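[Ribosomal protein bS18]-alanine N-acetyltransferase (Escherichia coli O157:H7, PDB 5ISV) probably acetylates the N-terminal alanine of ribosomal protein bS18, transferring the acetyl group from acetyl-CoA as a member of the GNAT superfamily. Local coordinates at residues Y16-E19 against Q20-A24; D90-K94 against R95-T99; I112-Y115 against E116-F120. All blocks are in the same frame, centred on the assembly; numbering follows the deposited sequence. Where two conformers were deposited one is given.

Contact 1. Residues Y16-E19 against Q20-A24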
ATOM      1  N   TYR A  16       0.533 -13.436   5.170  1.00 22.61           N
ATOM      2  CA  TYR A  16       1.713 -13.647   6.030  1.00 24.35           C
ATOM      3  C   TYR A  16       2.842 -14.454   5.359  1.00 24.15           C
ATOM      4  O   TYR A  16       4.015 -14.134   5.466  1.00 26.00           O
ATOM      5  CB  TYR A  16       1.284 -14.301   7.376  1.00 26.54           C
ATOM      6  CG  TYR A  16       2.439 -14.654   8.281  1.00 30.27           C
ATOM      7  CD1 TYR A  16       2.955 -13.705   9.127  1.00 33.01           C
ATOM      8  CD2 TYR A  16       3.033 -15.939   8.283  1.00 32.37           C
ATOM      9  CE1 TYR A  16       4.013 -13.985   9.973  1.00 34.69           C
ATOM     10  CE2 TYR A  16       4.111 -16.236   9.126  1.00 35.37           C
ATOM     11  CZ  TYR A  16       4.604 -15.243   9.978  1.00 34.34           C
ATOM     12  OH  TYR A  16       5.663 -15.497  10.834  1.00 34.84           O
ATOM     13  N   HIS A  17       2.460 -15.516   4.636  1.00 24.38           N
ATOM     14  CA  HIS A  17       3.407 -16.342   3.894  1.00 25.45           C
ATOM     15  C   HIS A  17       4.175 -15.499   2.832  1.00 23.17           C
ATOM     16  O   HIS A  17       5.385 -15.608   2.695  1.00 24.45           O
ATOM     17  CB  HIS A  17       2.624 -17.546   3.284  1.00 27.00           C
ATOM     18  CG  HIS A  17       3.448 -18.489   2.443  1.00 29.70           C
ATOM     19  ND1 HIS A  17       4.327 -19.401   2.983  1.00 31.50           N
ATOM     20  CD2 HIS A  17       3.528 -18.641   1.098  1.00 34.68           C
ATOM     21  CE1 HIS A  17       4.877 -20.111   2.013  1.00 33.14           C
ATOM     22  NE2 HIS A  17       4.424 -19.656   0.857  1.00 33.55           N
ATOM     23  N   ILE A  18       3.464 -14.631   2.124  1.00 22.55           N
ATOM     24  CA  ILE A  18       4.109 -13.688   1.187  1.00 21.98           C
ATOM     25  C   ILE A  18       5.080 -12.739   1.900  1.00 23.49           C
ATOM     26  O   ILE A  18       6.202 -12.542   1.478  1.00 23.83           O
ATOM     27  CB  ILE A  18       3.045 -12.916   0.385  1.00 21.32           C
ATOM     28  CG1 ILE A  18       2.323 -13.889  -0.572  1.00 21.97           C
ATOM     29  CG2 ILE A  18       3.653 -11.761  -0.395  1.00 20.80           C
ATOM     30  CD1 ILE A  18       1.168 -13.323  -1.335  1.00 22.63           C
ATOM     31  N   GLU A  19       4.609 -12.192   3.003  1.00 22.04           N
ATOM     32  CA  GLU A  19       5.432 -11.265   3.777  1.00 23.10           C
ATOM     33  C   GLU A  19       6.805 -11.894   4.197  1.00 23.92           C
ATOM     34  O   GLU A  19       7.845 -11.217   4.084  1.00 25.92           O
ATOM     35  CB  GLU A  19       4.614 -10.826   4.979  1.00 22.89           C
ATOM     36  CG  GLU A  19       5.337  -9.886   5.938  1.00 23.48           C
ATOM     37  CD  GLU A  19       5.366  -8.449   5.470  1.00 25.87           C
ATOM     38  OE1 GLU A  19       4.704  -8.113   4.487  1.00 25.47           O
ATOM     39  OE2 GLU A  19       6.075  -7.632   6.096  1.00 31.83           O
ATOM     40  N   GLN A  20       6.809 -13.170   4.619  1.00 27.46           N
ATOM     41  CA  GLN A  20       8.064 -13.886   4.955  1.00 26.49           C
ATOM     42  C   GLN A  20       9.033 -14.061   3.806  1.00 27.82           C
ATOM     43  O   GLN A  20      10.252 -14.084   3.980  1.00 29.00           O
ATOM     44  CB  GLN A  20       7.755 -15.298   5.487  1.00 26.89           C
ATOM     45  CG  GLN A  20       6.869 -15.370   6.690  1.00 28.50           C
ATOM     46  CD  GLN A  20       7.109 -14.257   7.687  1.00 30.29           C
ATOM     47  OE1 GLN A  20       8.207 -14.118   8.254  1.00 32.58           O
ATOM     48  NE2 GLN A  20       6.095 -13.417   7.862  1.00 32.84           N
ATOM     49  N   ARG A  21       8.470 -14.229   2.628  1.00 26.07           N
ATOM     50  CA  ARG A  21       9.243 -14.457   1.441  1.00 27.98           C
ATOM     51  C   ARG A  21       9.713 -13.136   0.864  1.00 27.92           C
ATOM     52  O   ARG A  21      10.807 -13.075   0.330  1.00 31.48           O
ATOM     53  CB  ARG A  21       8.373 -15.255   0.457  1.00 27.64           C
ATOM     54  CG  ARG A  21       8.106 -16.693   0.911  1.00 27.11           C
ATOM     55  CD  ARG A  21       6.979 -17.359   0.118  1.00 27.39           C
ATOM     56  NE  ARG A  21       7.164 -17.177  -1.306  1.00 27.34           N
ATOM     57  CZ  ARG A  21       8.010 -17.866  -2.068  1.00 28.62           C
ATOM     58  NH1 ARG A  21       8.796 -18.798  -1.546  1.00 31.01           N
ATOM     59  NH2 ARG A  21       8.079 -17.568  -3.365  1.00 31.75           N
ATOM     60  N   ALA A  22       8.886 -12.086   0.987  1.00 24.61           N
ATOM     61  CA  ALA A  22       9.126 -10.801   0.320  1.00 23.35           C
ATOM     62  C   ALA A  22       9.915  -9.749   1.104  1.00 24.71           C
ATOM     63  O   ALA A  22      10.689  -8.981   0.543  1.00 27.04           O
ATOM     64  CB  ALA A  22       7.798 -10.211  -0.108  1.00 23.14           C
ATOM     65  N   HIS A  23       9.713  -9.736   2.401  1.00 24.00           N
ATOM     66  CA  HIS A  23      10.298  -8.653   3.230  1.00 23.92           C
ATOM     67  C   HIS A  23      11.348  -9.142   4.220  1.00 27.65           C
ATOM     68  O   HIS A  23      11.103 -10.118   4.915  1.00 30.43           O
ATOM     69  CB  HIS A  23       9.159  -7.954   3.969  1.00 23.60           C
ATOM     70  CG  HIS A  23       8.316  -7.083   3.098  1.00 22.21           C
ATOM     71  ND1 HIS A  23       7.125  -6.522   3.519  1.00 21.82           N
ATOM     72  CD2 HIS A  23       8.546  -6.568   1.863  1.00 22.53           C
ATOM     73  CE1 HIS A  23       6.627  -5.766   2.559  1.00 20.51           C
ATOM     74  NE2 HIS A  23       7.472  -5.778   1.545  1.00 21.44           N
ATOM     75  N   ALA A  24      12.498  -8.454   4.285  1.00 26.50           N
ATOM     76  CA  ALA A  24      13.554  -8.727   5.277  1.00 29.16           C
ATOM     77  C   ALA A  24      13.212  -8.361   6.720  1.00 29.47           C
ATOM     78  O   ALA A  24      13.819  -8.909   7.642  1.00 31.03           O
ATOM     79  CB  ALA A  24      14.844  -8.042   4.884  1.00 30.94           C
TER
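Glu19 reaches His23 one turn on and hydrogen-bonds it carboxylate to imidazole: Glu19 OE2 lies in the His23 ring plane, 3.0 Å from His23 ND1, while ND1 stands 45° out of the carboxylate plane. The bend of Glu19 at chi2 (80°) turns its acid toward the histidine. This is the tightly packed side: Glu19 is buried, OE2 also takes the N-H of Trp27 and OE1 that of Asn68 ND2, so several donors probably stabilise a negative charge. Next to it Ile18 and Ala22 rest on Ala70 of strand 63-71. The pair lies at the C-terminal end of helix 12-22, the first helix of the GNAT fold, where His23 is the first residue to leave helical geometry; its N still bonds Glu19 O at 2.9 Å. On a partly exposed side Gln20 folds back over Tyr16, NE2 above one ring face, 3.0 Å from Tyr16 CE1. The same NE2 bonds Tyr16 O at 3.3 Å, from the opposite face of that carbonyl to Gln20 N. Looser is the exposed pair His17 and Arg21: Arg21 CD makes a CH-pi contact over one face of the His17 ring, 3.9 Å from its centroid, while its guanidinium forms a salt bridge with Asp72.

Contact 2. Residues D90-K94 against R95-T99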
ATOM      1  N   ASP A  90      -8.167   3.633  -7.630  1.00 22.33           N
ATOM      2  CA  ASP A  90      -9.472   3.746  -8.233  1.00 24.00           C
ATOM      3  C   ASP A  90     -10.645   3.607  -7.236  1.00 22.96           C
ATOM      4  O   ASP A  90     -11.611   4.384  -7.274  1.00 25.29           O
ATOM      5  CB  ASP A  90      -9.643   2.758  -9.409  1.00 27.87           C
ATOM      6  CG  ASP A  90     -10.693   3.224 -10.362  1.00 35.90           C
ATOM      7  OD1 ASP A  90     -10.537   4.352 -10.882  1.00 41.92           O
ATOM      8  OD2 ASP A  90     -11.686   2.499 -10.561  1.00 46.81           O
ATOM      9  N   GLU A  91     -10.556   2.613  -6.359  0.50 22.81           N
ATOM     10  CA  GLU A  91     -11.580   2.408  -5.357  0.50 23.72           C
ATOM     11  C   GLU A  91     -11.642   3.597  -4.387  0.50 21.92           C
ATOM     12  O   GLU A  91     -12.724   4.087  -4.074  0.50 23.91           O
ATOM     13  CB  GLU A  91     -11.321   1.141  -4.566  0.50 25.62           C
ATOM     14  CG  GLU A  91     -12.463   0.833  -3.623  0.50 29.78           C
ATOM     15  CD  GLU A  91     -13.826   0.863  -4.298  0.50 32.06           C
ATOM     16  OE1 GLU A  91     -14.018   0.188  -5.344  0.50 37.12           O
ATOM     17  OE2 GLU A  91     -14.718   1.547  -3.756  0.50 33.26           O
ATOM     18  N   LEU A  92     -10.486   4.080  -3.951  1.00 21.32           N
ATOM     19  CA  LEU A  92     -10.464   5.278  -3.104  1.00 20.16           C
ATOM     20  C   LEU A  92     -11.074   6.503  -3.784  1.00 21.66           C
ATOM     21  O   LEU A  92     -11.862   7.217  -3.171  1.00 23.53           O
ATOM     22  CB  LEU A  92      -9.066   5.561  -2.628  1.00 21.64           C
ATOM     23  CG  LEU A  92      -8.359   4.556  -1.747  1.00 19.90           C
ATOM     24  CD1 LEU A  92      -6.902   4.903  -1.622  1.00 18.86           C
ATOM     25  CD2 LEU A  92      -9.006   4.383  -0.382  1.00 19.79           C
ATOM     26  N   GLU A  93     -10.798   6.679  -5.081  1.00 22.81           N
ATOM     27  CA  GLU A  93     -11.368   7.774  -5.839  1.00 24.32           C
ATOM     28  C   GLU A  93     -12.898   7.646  -5.900  1.00 22.91           C
ATOM     29  O   GLU A  93     -13.629   8.611  -5.726  1.00 26.51           O
ATOM     30  CB  GLU A  93     -10.734   7.844  -7.240  1.00 26.29           C
ATOM     31  CG  GLU A  93     -10.929   9.172  -7.961  1.00 31.88           C
ATOM     32  CD  GLU A  93     -12.235   9.301  -8.702  1.00 34.23           C
ATOM     33  OE1 GLU A  93     -12.993   8.310  -8.818  1.00 33.06           O
ATOM     34  OE2 GLU A  93     -12.520  10.405  -9.177  1.00 38.46           O
ATOM     35  N   LYS A  94     -13.406   6.434  -6.173  1.00 23.19           N
ATOM     36  CA  LYS A  94     -14.856   6.225  -6.163  1.00 27.57           C
ATOM     37  C   LYS A  94     -15.534   6.624  -4.850  1.00 27.74           C
ATOM     38  O   LYS A  94     -16.674   7.072  -4.841  1.00 31.23           O
ATOM     39  CB  LYS A  94     -15.192   4.753  -6.490  1.00 27.83           C
ATOM     40  CG  LYS A  94     -14.979   4.413  -7.960  1.00 32.28           C
ATOM     41  CD  LYS A  94     -15.505   3.039  -8.364  1.00 38.01           C
ATOM     42  CE  LYS A  94     -14.393   2.028  -8.536  1.00 42.75           C
ATOM     43  NZ  LYS A  94     -14.933   0.712  -8.984  1.00 49.40           N
ATOM     44  N   ARG A  95     -14.810   6.447  -3.748  1.00 27.62           N
ATOM     45  CA  ARG A  95     -15.296   6.749  -2.395  1.00 26.31           C
ATOM     46  C   ARG A  95     -15.071   8.203  -1.977  1.00 25.88           C
ATOM     47  O   ARG A  95     -15.446   8.595  -0.859  1.00 30.05           O
ATOM     48  CB  ARG A  95     -14.619   5.812  -1.394  1.00 26.35           C
ATOM     49  CG  ARG A  95     -15.105   4.382  -1.475  1.00 28.05           C
ATOM     50  CD  ARG A  95     -14.173   3.445  -0.720  1.00 30.54           C
ATOM     51  NE  ARG A  95     -14.638   2.061  -0.890  1.00 31.22           N
ATOM     52  CZ  ARG A  95     -14.977   1.230   0.084  1.00 33.38           C
ATOM     53  NH1 ARG A  95     -14.895   1.586   1.370  1.00 40.29           N
ATOM     54  NH2 ARG A  95     -15.421   0.017  -0.240  1.00 39.81           N
ATOM     55  N   GLY A  96     -14.461   9.003  -2.850  1.00 25.63           N
ATOM     56  CA  GLY A  96     -14.242  10.414  -2.563  1.00 25.04           C
ATOM     57  C   GLY A  96     -13.084  10.669  -1.626  1.00 26.02           C
ATOM     58  O   GLY A  96     -12.948  11.768  -1.099  1.00 28.68           O
ATOM     59  N   VAL A  97     -12.194   9.700  -1.451  1.00 24.16           N
ATOM     60  CA  VAL A  97     -11.044   9.873  -0.555  1.00 22.79           C
ATOM     61  C   VAL A  97     -10.108  10.924  -1.139  1.00 22.46           C
ATOM     62  O   VAL A  97      -9.867  10.961  -2.353  1.00 22.65           O
ATOM     63  CB  VAL A  97     -10.324   8.519  -0.367  1.00 22.75           C
ATOM     64  CG1 VAL A  97      -8.941   8.643   0.227  1.00 23.29           C
ATOM     65  CG2 VAL A  97     -11.198   7.576   0.457  1.00 23.38           C
ATOM     66  N   ALA A  98      -9.644  11.832  -0.289  1.00 22.23           N
ATOM     67  CA  ALA A  98      -8.849  12.974  -0.740  1.00 19.61           C
ATOM     68  C   ALA A  98      -7.393  12.676  -1.020  1.00 19.31           C
ATOM     69  O   ALA A  98      -6.830  13.204  -1.986  1.00 21.60           O
ATOM     70  CB  ALA A  98      -8.945  14.082   0.277  1.00 21.02           C
ATOM     71  N   THR A  99      -6.756  11.888  -0.154  0.50 19.83           N
ATOM     72  CA  THR A  99      -5.334  11.578  -0.295  0.50 20.47           C
ATOM     73  C   THR A  99      -5.071  10.151   0.097  0.50 18.36           C
ATOM     74  O   THR A  99      -5.871   9.551   0.840  0.50 19.53           O
ATOM     75  CB  THR A  99      -4.456  12.482   0.603  0.50 22.23           C
ATOM     76  OG1 THR A  99      -4.905  12.344   1.958  0.50 23.98           O
ATOM     77  CG2 THR A  99      -4.529  13.941   0.179  0.50 23.94           C
TER
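Glu91 sends CG anti to its own N (chi1 -174°) and then bends at chi2 (50°), whereas Arg95, one turn on, runs extended from CG to NE and crosses the Glu91 chain; together these torsions put Glu91 OE2 beside Arg95 NE. The site is the C-terminal end of helix 80-94, closed by a Schellman motif in which Gly96, with positive phi, is the first residue to leave helical geometry. Two backbone bonds lead back into the last turn: Val97 N to Leu92 O at 3.0 Å and Gly96 N to Glu93 O, also at 3.0 Å. The second donor stands above the carbonyl plane of Glu93. Arg95 N bonds Glu91 O at 3.2 Å, with a weak hydrogen bond to Leu92 O besides.

On the buried side Val97 packs against Leu92. Val97 points toward the helix, its CB 3.9 Å from Leu92 CB, and both side chains lie against Ala64 of strand 63-71. The turn leads from helix 80-94 into strand 99-105: Ala98, just before the strand, and Thr99, its first residue, make backbone hydrogen bonds to Asp62 and Ala64, while Val97 O accepts from Ser147 OG.

The outer side is more exposed and charged. Glu91, Lys94 and Arg95 make a salt-bridge network, conditional in that Glu91 has two conformers and its bridges belong to the one described here. In it OE2 bonds Arg95, and OE1 has only a long, weak approach from Lys94 NZ, 3.8 Å from Glu91 OE1. Leu41 packs against Glu91 and Arg95. Carboxylate and guanidinium planes are nearly perpendicular, 88° apart: Glu91 OE2 sits in the guanidinium plane and receives Arg95 NE on its anti side, at 2.9 Å.

Contact 3. Residues I112-Y115 against E116-F120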
ATOM      1  N   ILE A 112      10.317   3.984  -5.132  1.00 21.81           N
ATOM      2  CA  ILE A 112      10.091   5.458  -5.135  1.00 22.89           C
ATOM      3  C   ILE A 112       9.780   5.959  -6.563  1.00 23.37           C
ATOM      4  O   ILE A 112       8.824   6.691  -6.791  1.00 25.05           O
ATOM      5  CB  ILE A 112      11.274   6.231  -4.444  1.00 23.05           C
ATOM      6  CG1 ILE A 112      11.326   5.868  -2.960  1.00 23.16           C
ATOM      7  CG2 ILE A 112      11.191   7.743  -4.708  1.00 24.69           C
ATOM      8  CD1 ILE A 112      12.611   6.267  -2.257  1.00 25.80           C
ATOM      9  N   ALA A 113      10.589   5.539  -7.526  1.00 26.09           N
ATOM     10  CA  ALA A 113      10.397   5.897  -8.930  1.00 26.46           C
ATOM     11  C   ALA A 113       8.989   5.471  -9.424  1.00 26.62           C
ATOM     12  O   ALA A 113       8.277   6.254 -10.038  1.00 25.69           O
ATOM     13  CB  ALA A 113      11.487   5.235  -9.738  1.00 27.08           C
ATOM     14  N   LEU A 114       8.584   4.241  -9.109  1.00 25.09           N
ATOM     15  CA  LEU A 114       7.251   3.750  -9.457  1.00 24.62           C
ATOM     16  C   LEU A 114       6.154   4.635  -8.842  1.00 23.03           C
ATOM     17  O   LEU A 114       5.207   5.034  -9.524  1.00 23.85           O
ATOM     18  CB  LEU A 114       7.088   2.292  -9.006  1.00 26.82           C
ATOM     19  CG  LEU A 114       5.850   1.495  -9.405  1.00 33.34           C
ATOM     20  CD1 LEU A 114       6.146  -0.010  -9.414  1.00 34.56           C
ATOM     21  CD2 LEU A 114       4.623   1.736  -8.568  1.00 31.96           C
ATOM     22  N   TYR A 115       6.274   4.944  -7.536  1.00 20.56           N
ATOM     23  CA  TYR A 115       5.274   5.764  -6.865  1.00 19.08           C
ATOM     24  C   TYR A 115       5.209   7.148  -7.504  1.00 19.67           C
ATOM     25  O   TYR A 115       4.107   7.686  -7.704  1.00 20.45           O
ATOM     26  CB  TYR A 115       5.512   5.808  -5.333  1.00 19.65           C
ATOM     27  CG  TYR A 115       5.233   4.458  -4.638  1.00 21.94           C
ATOM     28  CD1 TYR A 115       4.160   3.680  -4.966  1.00 30.45           C
ATOM     29  CD2 TYR A 115       6.073   3.982  -3.612  1.00 21.86           C
ATOM     30  CE1 TYR A 115       3.929   2.494  -4.314  1.00 33.98           C
ATOM     31  CE2 TYR A 115       5.840   2.795  -2.953  1.00 22.34           C
ATOM     32  CZ  TYR A 115       4.763   2.032  -3.326  1.00 24.96           C
ATOM     33  OH  TYR A 115       4.447   0.798  -2.785  1.00 29.58           O
ATOM     34  N   GLU A 116       6.362   7.710  -7.863  1.00 22.08           N
ATOM     35  CA  GLU A 116       6.347   9.037  -8.488  1.00 24.23           C
ATOM     36  C   GLU A 116       5.571   8.962  -9.797  1.00 24.50           C
ATOM     37  O   GLU A 116       4.811   9.868 -10.133  1.00 26.85           O
ATOM     38  CB  GLU A 116       7.721   9.518  -8.801  1.00 28.26           C
ATOM     39  CG  GLU A 116       8.669   9.768  -7.675  1.00 31.12           C
ATOM     40  CD  GLU A 116      10.089   9.997  -8.204  1.00 34.69           C
ATOM     41  OE1 GLU A 116      10.445   9.616  -9.396  1.00 38.53           O
ATOM     42  OE2 GLU A 116      10.851  10.574  -7.425  1.00 39.22           O
ATOM     43  N   SER A 117       5.763   7.882 -10.555  1.00 25.17           N
ATOM     44  CA  SER A 117       5.066   7.734 -11.856  1.00 25.91           C
ATOM     45  C   SER A 117       3.544   7.599 -11.696  1.00 25.66           C
ATOM     46  O   SER A 117       2.782   7.870 -12.641  1.00 28.72           O
ATOM     47  CB  SER A 117       5.651   6.563 -12.642  1.00 28.29           C
ATOM     48  OG  SER A 117       5.112   5.330 -12.205  1.00 27.75           O
ATOM     49  N   LEU A 118       3.089   7.160 -10.511  1.00 24.03           N
ATOM     50  CA  LEU A 118       1.676   7.122 -10.195  1.00 24.88           C
ATOM     51  C   LEU A 118       1.093   8.424  -9.661  1.00 23.70           C
ATOM     52  O   LEU A 118      -0.107   8.490  -9.404  1.00 26.66           O
ATOM     53  CB  LEU A 118       1.377   5.989  -9.208  1.00 22.48           C
ATOM     54  CG  LEU A 118       1.646   4.568  -9.678  1.00 24.97           C
ATOM     55  CD1 LEU A 118       1.494   3.570  -8.548  1.00 26.17           C
ATOM     56  CD2 LEU A 118       0.719   4.198 -10.825  1.00 28.31           C
ATOM     57  N   GLY A 119       1.940   9.421  -9.471  1.00 24.10           N
ATOM     58  CA  GLY A 119       1.510  10.755  -9.018  1.00 24.84           C
ATOM     59  C   GLY A 119       1.891  11.084  -7.602  1.00 24.74           C
ATOM     60  O   GLY A 119       1.545  12.188  -7.122  1.00 24.54           O
ATOM     61  N   PHE A 120       2.571  10.180  -6.889  1.00 22.58           N
ATOM     62  CA  PHE A 120       2.962  10.485  -5.479  1.00 21.37           C
ATOM     63  C   PHE A 120       4.059  11.567  -5.433  1.00 22.12           C
ATOM     64  O   PHE A 120       4.941  11.574  -6.278  1.00 24.21           O
ATOM     65  CB  PHE A 120       3.482   9.239  -4.761  1.00 20.86           C
ATOM     66  CG  PHE A 120       2.412   8.258  -4.325  1.00 18.65           C
ATOM     67  CD1 PHE A 120       1.903   7.292  -5.207  1.00 19.70           C
ATOM     68  CD2 PHE A 120       1.954   8.240  -3.000  1.00 20.33           C
ATOM     69  CE1 PHE A 120       0.956   6.398  -4.766  1.00 20.72           C
ATOM     70  CE2 PHE A 120       1.009   7.337  -2.587  1.00 21.48           C
ATOM     71  CZ  PHE A 120       0.516   6.401  -3.453  1.00 21.45           C
TER
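The rings of Tyr115 and Phe120 form an edge-to-face pair, the edge of the tyrosine directed at the phenylalanine face, with centroids 5.4 Å apart and planes at 58°. At the tyrosine edge, near its plane, lies Leu118 CD1, while the edge of the Phe120 ring is turned to the backbone oxygen of Tyr115, Tyr115 O being 3.4 Å from Phe120 CD1. Phe120 CD1 also touches Tyr115 CB, so the phenylalanine packs at the root of the tyrosine as well as beside its ring. Leu85 of helix 80-94, Leu102 of strand 99-105 and Met142 of strand 136-145 add to the apolar surround of Tyr115.

The fold-back that brings Phe120 here is a Schellman motif ending helix 109-117. Gly119 has positive phi (108°), and Phe120 N bonds Tyr115 O at 3.0 Å, with Gly119 N bonded to Glu116 O inside the turn. Leu118 N makes a weak bond to Tyr115 O besides its bond to Leu114 O. Leu114 and Leu118 lie side by side and point the same way, Leu114 CD2 3.6 Å from Leu118 CD1.

Ser117 curls back on the helix: chi1 of 81° holds OG between its own N and carbonyl carbon, and Ser117 OG donates to Leu114 O at 2.7 Å. That carbonyl thus takes both Ser117 OG and Leu118 N, and Ser117 OG is bonded in turn to Arg82 NH2. Glu116 lies along the more exposed side, its CG 3.2 Å from Ile112 O.

An apolar surround, and a Schellman turn fixed by backbone bonds and by that of Ser117 OG, would probably limit how far the Tyr115 ring can move, consistent with its predicted role as proton donor.

Overall arrangement
The three contacts follow one another along the chain without touching, each at the C-terminal end of a GNAT helix. Contacts 1 and 2 lie on opposite sides of the chain's centre, their centres about 28 Å apart. Contact 3 comes nearer to both, its nearest atoms about 8 Å from contact 1 and about 7 Å from contact 2. It holds Tyr115, the predicted proton donor, whose side chain is about 4 Å from that of Ile69 in the predicted acetyl-CoA site. Contact 1 lies close to the same predicted site, His23 being about 4 Å from Ala70 between side chains. Contact 2 is more remote, Leu92 lying about 11 Å from Ile69 and Tyr115, side chain to side chain.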